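Local coordinates for protein phospholipase C-beta (PLC-beta) (Sepia officinalis, PDB 3QR0) that is a multidomain member of the phospholipase C-beta family, joining PH, EF-hand-like, TIM-barrel and C2 domains and carrying a bound calcium ion, at residues M249-D252 with F253-M257; Q430-N433 with E434-E438; K493-K496 with E497-A501. All coordinates share one frame; numbering follows the deposited sequence.

Contact 1: M249-D252 with F253-M257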
# COMPACT_ATOMS: atom_id res chain seq x y z
N MET A 249 -23.65 -28.75 -3.22
CA MET A 249 -23.04 -28.10 -4.38
C MET A 249 -22.26 -26.85 -3.97
O MET A 249 -21.19 -26.57 -4.50
CB MET A 249 -24.09 -27.71 -5.42
CG MET A 249 -24.68 -28.88 -6.18
SD MET A 249 -26.09 -28.33 -7.17
CE MET A 249 -26.77 -29.92 -7.64
N PHE A 250 -22.80 -26.08 -3.02
CA PHE A 250 -22.14 -24.88 -2.54
C PHE A 250 -20.88 -25.24 -1.76
O PHE A 250 -19.83 -24.62 -1.94
CB PHE A 250 -23.11 -24.03 -1.70
CG PHE A 250 -22.61 -22.64 -1.40
CD1 PHE A 250 -22.14 -21.81 -2.42
CD2 PHE A 250 -22.62 -22.14 -0.10
CE1 PHE A 250 -21.69 -20.53 -2.14
CE2 PHE A 250 -22.18 -20.86 0.19
CZ PHE A 250 -21.70 -20.05 -0.83
N ARG A 251 -20.98 -26.26 -0.91
CA ARG A 251 -19.84 -26.75 -0.13
C ARG A 251 -18.67 -27.14 -1.04
O ARG A 251 -17.53 -26.74 -0.82
CB ARG A 251 -20.27 -27.95 0.70
CG ARG A 251 -19.19 -28.49 1.64
CD ARG A 251 -19.50 -29.92 2.02
NE ARG A 251 -19.38 -30.79 0.86
CZ ARG A 251 -19.82 -32.05 0.80
NH1 ARG A 251 -20.42 -32.61 1.84
NH2 ARG A 251 -19.65 -32.74 -0.31
N ASP A 252 -18.97 -27.92 -2.08
CA ASP A 252 -17.95 -28.35 -3.03
C ASP A 252 -17.38 -27.18 -3.82
O ASP A 252 -16.18 -27.14 -4.09
CB ASP A 252 -18.50 -29.44 -3.95
CG ASP A 252 -18.77 -30.74 -3.22
OD1 ASP A 252 -19.40 -31.64 -3.81
OD2 ASP A 252 -18.34 -30.88 -2.05
N PHE A 253 -18.23 -26.20 -4.16
CA PHE A 253 -17.76 -24.97 -4.78
C PHE A 253 -16.74 -24.26 -3.88
O PHE A 253 -15.65 -23.91 -4.33
CB PHE A 253 -18.95 -24.05 -5.09
CG PHE A 253 -18.57 -22.65 -5.47
CD1 PHE A 253 -17.86 -22.39 -6.63
CD2 PHE A 253 -18.98 -21.57 -4.69
CE1 PHE A 253 -17.53 -21.10 -6.98
CE2 PHE A 253 -18.65 -20.28 -5.04
CZ PHE A 253 -17.93 -20.04 -6.19
N LEU A 254 -17.09 -24.08 -2.61
CA LEU A 254 -16.20 -23.41 -1.66
C LEU A 254 -14.91 -24.19 -1.42
O LEU A 254 -13.83 -23.60 -1.31
CB LEU A 254 -16.92 -23.15 -0.34
CG LEU A 254 -18.09 -22.16 -0.38
CD1 LEU A 254 -18.80 -22.09 0.97
CD2 LEU A 254 -17.61 -20.79 -0.79
N ASN A 255 -15.02 -25.52 -1.32
CA ASN A 255 -13.87 -26.36 -0.99
C ASN A 255 -13.00 -26.76 -2.19
O ASN A 255 -11.84 -27.12 -2.01
CB ASN A 255 -14.34 -27.63 -0.25
CG ASN A 255 -14.86 -27.35 1.16
OD1 ASN A 255 -14.53 -26.32 1.77
ND2 ASN A 255 -15.66 -28.27 1.68
N ASP A 256 -13.56 -26.71 -3.41
CA ASP A 256 -12.83 -27.15 -4.61
C ASP A 256 -12.35 -25.98 -5.46
O ASP A 256 -11.17 -25.87 -5.75
CB ASP A 256 -13.69 -28.08 -5.49
CG ASP A 256 -14.02 -29.41 -4.80
OD1 ASP A 256 -13.19 -29.89 -4.00
OD2 ASP A 256 -15.10 -29.98 -5.08
N MET A 257 -13.27 -25.10 -5.86
CA MET A 257 -12.94 -24.01 -6.77
C MET A 257 -12.41 -22.76 -6.06
O MET A 257 -11.48 -22.12 -6.55
CB MET A 257 -14.16 -23.63 -7.62
CG MET A 257 -13.84 -22.58 -8.68
SD MET A 257 -15.24 -22.15 -9.71
CE MET A 257 -15.56 -23.69 -10.56
O HOH W 1 -16.28 -30.73 -0.06
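Leu254 lays its CD1 methyl over one face of the Phe250 ring, a CH-pi contact between residues one helical turn apart in which CD1 stands 4.0 Å from the ring centroid. It sits off-centre toward the rim, where Phe250 CE2 is 3.7 Å from Leu254 CD1. Phe253 joins from the neighbouring position: the edge of its ring meets Phe250 CE1, with its CD2 at 3.9 Å from that atom. Phe250 has CG anti to the backbone N (chi1 -168°), which swings the ring along the helix to meet both partners. This is the tight side of helix 247-257 in the EF-hand-like region, and it is closed further by Phe305, edge-to-face with Phe250, and by helix 273-288.

The other side of the helix is polar and looser. Arg251 grips its neighbour Asp252 side-on, NE and NH2 both converging on one oxygen, with NH2 at 2.9 Å from Asp252 OD2. That oxygen also accepts a hydrogen bond from a water, which in turn accepts from Asn255 ND2, so a water-mediated link runs from Asp252 to Asn255. The side-chain oxygen OD1 of Asn255 is taken by Tyr271 N. Beyond them Asp256 runs alongside Asp252, the two OD2 atoms 4.5 Å apart.

The helix thus divides its chemistry by face, as amphipathic helices do: aromatic and aliphatic groups on the buried face, charge and water on the more open one. The arginine, which also pairs with Asp273, probably offsets the nearness of the two carboxylates.

Contact 2: Q430-N433 with E434-E438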
# COMPACT_ATOMS: atom_id res chain seq x y z
N GLN A 430 23.11 16.07 18.09
CA GLN A 430 22.34 16.74 19.13
C GLN A 430 20.84 16.71 18.83
O GLN A 430 20.04 16.36 19.70
CB GLN A 430 22.80 18.19 19.28
CG GLN A 430 22.06 18.96 20.36
CD GLN A 430 22.50 20.41 20.45
OE1 GLN A 430 23.66 20.75 20.19
NE2 GLN A 430 21.57 21.28 20.82
N TYR A 431 20.47 17.06 17.60
CA TYR A 431 19.05 17.11 17.22
C TYR A 431 18.41 15.73 17.13
O TYR A 431 17.22 15.58 17.40
CB TYR A 431 18.84 17.91 15.93
CG TYR A 431 19.34 19.34 15.98
CD1 TYR A 431 19.16 20.13 17.12
CD2 TYR A 431 19.97 19.92 14.88
CE1 TYR A 431 19.62 21.44 17.16
CE2 TYR A 431 20.43 21.22 14.91
CZ TYR A 431 20.25 21.98 16.05
OH TYR A 431 20.71 23.27 16.09
N CYS A 432 19.19 14.72 16.74
CA CYS A 432 18.71 13.33 16.81
C CYS A 432 18.36 12.98 18.25
O CYS A 432 17.28 12.45 18.52
CB CYS A 432 19.77 12.34 16.31
SG CYS A 432 19.95 12.29 14.52
N ASN A 433 19.26 13.29 19.17
CA ASN A 433 19.03 13.00 20.59
C ASN A 433 17.80 13.73 21.12
O ASN A 433 16.94 13.11 21.76
CB ASN A 433 20.27 13.37 21.42
CG ASN A 433 21.39 12.36 21.27
OD1 ASN A 433 21.20 11.17 21.53
ND2 ASN A 433 22.57 12.82 20.86
N GLU A 434 17.71 15.02 20.83
CA GLU A 434 16.61 15.84 21.34
C GLU A 434 15.27 15.50 20.69
O GLU A 434 14.25 15.48 21.37
CB GLU A 434 16.93 17.32 21.18
CG GLU A 434 18.07 17.78 22.10
CD GLU A 434 18.52 19.22 21.86
OE1 GLU A 434 17.95 19.90 20.98
OE2 GLU A 434 19.45 19.66 22.56
N ALA A 435 15.28 15.21 19.39
CA ALA A 435 14.05 14.89 18.67
C ALA A 435 13.53 13.50 19.00
O ALA A 435 12.32 13.32 19.21
CB ALA A 435 14.26 15.03 17.16
N PHE A 436 14.42 12.51 19.04
CA PHE A 436 14.02 11.11 19.18
C PHE A 436 13.94 10.62 20.62
O PHE A 436 13.14 9.73 20.91
CB PHE A 436 14.98 10.19 18.42
CG PHE A 436 15.09 10.49 16.95
CD1 PHE A 436 13.99 10.88 16.20
CD2 PHE A 436 16.31 10.35 16.30
CE1 PHE A 436 14.10 11.15 14.85
CE2 PHE A 436 16.43 10.61 14.93
CZ PHE A 436 15.33 11.01 14.21
N GLY A 437 14.77 11.17 21.50
CA GLY A 437 14.84 10.73 22.90
C GLY A 437 15.02 9.22 23.03
O GLY A 437 15.96 8.65 22.47
N GLU A 438 14.10 8.59 23.76
CA GLU A 438 14.13 7.15 24.03
C GLU A 438 14.04 6.27 22.77
O GLU A 438 14.53 5.14 22.77
CB GLU A 438 12.98 6.77 24.96
CG GLU A 438 13.11 5.39 25.58
CD GLU A 438 11.95 5.05 26.48
OE1 GLU A 438 10.78 5.17 26.04
OE2 GLU A 438 12.20 4.64 27.63
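The Tyr431 ring meets Glu434 at its edge, near the ring plane, where CD1 comes within 4.1 Å of Glu434 OE1; the ring and carboxylate planes are turned 63° apart. The second ring, that of Phe436, is approached obliquely by the Cys432 carbonyl oxygen, which lies 3.2 Å from Phe436 CD2. Cys432 SG touches the same ring at 3.9 Å from CE2, a sulfur-aromatic contact that is also oblique. The amide of Gln430 and the carboxylate of Glu434 do not stack: Gln430 and Glu434 run side by side in the same direction, and their planar ends are strongly twisted against each other.

One hydrogen bond joins that pair, from Gln430 NE2 to Glu434 OE2 at 3.2 Å. It is bent to 141°, and the donor stands above the carboxylate plane. Gln430 can reach because its chain is extended, with CG anti to the backbone N (chi1 -179°), a setting that carries the amide alongside the Glu434 chain.

On the inward side, Phe436 rests against Val397 and Ala401 of helix 393-403 and Leu414 of strand 412-418, while Cys432 touches Phe416 of that strand. Helix 422-436 is the crossover helix that leads from strand 412-418 to the parallel strand 466-469, the right place for a beta-alpha-beta unit of the TIM-barrel X domain. Its last turn closes through Gly437 N, which bonds to Asn433 O at 2.9 Å, and Gly437 then leaves the helix with positive phi, a conformation that favours glycine.

Sulfur and aromatic carbon therefore face strand 412-418 and helix 393-403, whereas the amide-carboxylate bond, bent and met out of plane, is probably a modest tie along the outer surface.

Contact 3: K493-K496 with E497-A501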
# COMPACT_ATOMS: atom_id res chain seq x y z
N LYS A 493 35.01 -0.78 -13.91
CA LYS A 493 33.64 -1.03 -13.45
C LYS A 493 33.37 -0.31 -12.13
O LYS A 493 32.30 0.28 -11.94
CB LYS A 493 33.38 -2.53 -13.29
CG LYS A 493 33.38 -3.30 -14.60
CD LYS A 493 33.10 -4.79 -14.37
CE LYS A 493 33.42 -5.61 -15.61
NZ LYS A 493 33.29 -7.07 -15.37
N ILE A 494 34.34 -0.36 -11.22
CA ILE A 494 34.26 0.33 -9.94
C ILE A 494 34.11 1.84 -10.13
O ILE A 494 33.34 2.48 -9.42
CB ILE A 494 35.50 0.03 -9.07
CG1 ILE A 494 35.46 -1.41 -8.56
CG2 ILE A 494 35.58 0.99 -7.88
CD1 ILE A 494 36.76 -1.88 -7.94
N GLU A 495 34.83 2.40 -11.10
CA GLU A 495 34.73 3.83 -11.41
C GLU A 495 33.32 4.19 -11.88
O GLU A 495 32.78 5.22 -11.49
CB GLU A 495 35.78 4.23 -12.46
CG GLU A 495 35.67 5.67 -12.98
CD GLU A 495 36.13 6.74 -11.98
OE1 GLU A 495 36.23 6.45 -10.77
OE2 GLU A 495 36.39 7.88 -12.43
N LYS A 496 32.73 3.33 -12.71
CA LYS A 496 31.36 3.54 -13.17
C LYS A 496 30.37 3.45 -12.02
O LYS A 496 29.43 4.25 -11.95
CB LYS A 496 31.00 2.52 -14.25
CG LYS A 496 29.68 2.80 -14.98
CD LYS A 496 29.79 4.04 -15.87
CE LYS A 496 28.65 4.11 -16.89
NZ LYS A 496 27.33 4.35 -16.26
N GLU A 497 30.57 2.48 -11.14
CA GLU A 497 29.74 2.34 -9.93
C GLU A 497 29.79 3.63 -9.12
O GLU A 497 28.75 4.16 -8.73
CB GLU A 497 30.20 1.15 -9.08
CG GLU A 497 29.90 -0.23 -9.68
CD GLU A 497 30.62 -1.38 -8.97
OE1 GLU A 497 31.36 -1.15 -7.98
OE2 GLU A 497 30.45 -2.54 -9.42
N LYS A 498 30.99 4.15 -8.90
CA LYS A 498 31.17 5.39 -8.13
C LYS A 498 30.50 6.59 -8.79
O LYS A 498 29.87 7.40 -8.11
CB LYS A 498 32.65 5.66 -7.88
CG LYS A 498 33.24 4.70 -6.86
CD LYS A 498 34.73 4.93 -6.63
CE LYS A 498 35.27 3.88 -5.65
NZ LYS A 498 36.75 3.83 -5.64
N LYS A 499 30.62 6.70 -10.12
CA LYS A 499 29.96 7.77 -10.87
C LYS A 499 28.44 7.69 -10.74
O LYS A 499 27.79 8.70 -10.49
CB LYS A 499 30.35 7.72 -12.35
CG LYS A 499 31.76 8.17 -12.62
CD LYS A 499 32.05 8.21 -14.12
CE LYS A 499 33.50 8.58 -14.39
NZ LYS A 499 33.64 9.22 -15.72
N ASP A 500 27.90 6.49 -10.91
CA ASP A 500 26.45 6.28 -10.81
C ASP A 500 25.92 6.56 -9.40
O ASP A 500 24.74 6.89 -9.23
CB ASP A 500 26.08 4.85 -11.23
CG ASP A 500 26.22 4.62 -12.74
OD1 ASP A 500 26.57 5.57 -13.47
OD2 ASP A 500 25.98 3.48 -13.19
N ALA A 501 26.79 6.44 -8.39
CA ALA A 501 26.42 6.69 -6.99
C ALA A 501 26.18 8.17 -6.68
O ALA A 501 25.52 8.50 -5.69
CB ALA A 501 27.49 6.14 -6.05
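Regular i to i+4 bonds run through this helix, Glu497 N to Lys493 O and Asp500 N to Lys496 O both measuring 2.9 Å. A salt bridge between Lys496 and Asp500 spans one turn; in it Lys496 NZ lies 3.1 Å from Asp500 OD1 and uses the syn lone pair of that oxygen. A weak bond to OD2, at 3.5 Å from NZ, completes it. The lysine chain starts with CG anti to the backbone N (chi1 -170°) and then bends at chi2 and chi4, which curls its ammonium across to the carboxylate. OD2 has a further partner in Thr547, so the carboxylate has two partners, the ammonium and the threonine hydroxyl.

Helix 488-501 follows residues 475-484, which are not modelled and are probably disordered, and precedes the second half of the barrel; this is consistent with the ordered part of the X-Y linker known in this family. Asp500, whose side chain lies about 12 Å from the calcium ion, and Glu497, whose OE2 accepts from Asn551, both tie it to helix 546-555.

The exposed side is built of longer chains. Lys498 runs extended alongside Ile494, with CE 3.7 Å from Ile494 CG2, and the end of the lysine, CE and NZ together, lies against the isoleucine methyl. Glu495 bends at chi2 and crosses Lys499, where Glu495 OE2 meets Lys499 CE at 3.6 Å while the charged NZ stays 4.5 Å from OE2, beyond a salt bridge.

Along the chain the three contacts come in series, each within a single helix: 247-257, 422-436 and 488-501. Contact 1 belongs to the EF-hand-like region and lies on the opposite side of the chain's centre from the other two, its centre 57 Å from each of theirs. Contacts 2 and 3 are closer, 35 Å between centres and about 21 Å between nearest atoms, and both helices pack on barrel elements, contact 2 beside strand 412-418 and contact 3 against helix 546-555 of the second half. None touches another. The principle they illustrate is local: each helix packs one face against the neighbouring structure and leaves another more open to solvent.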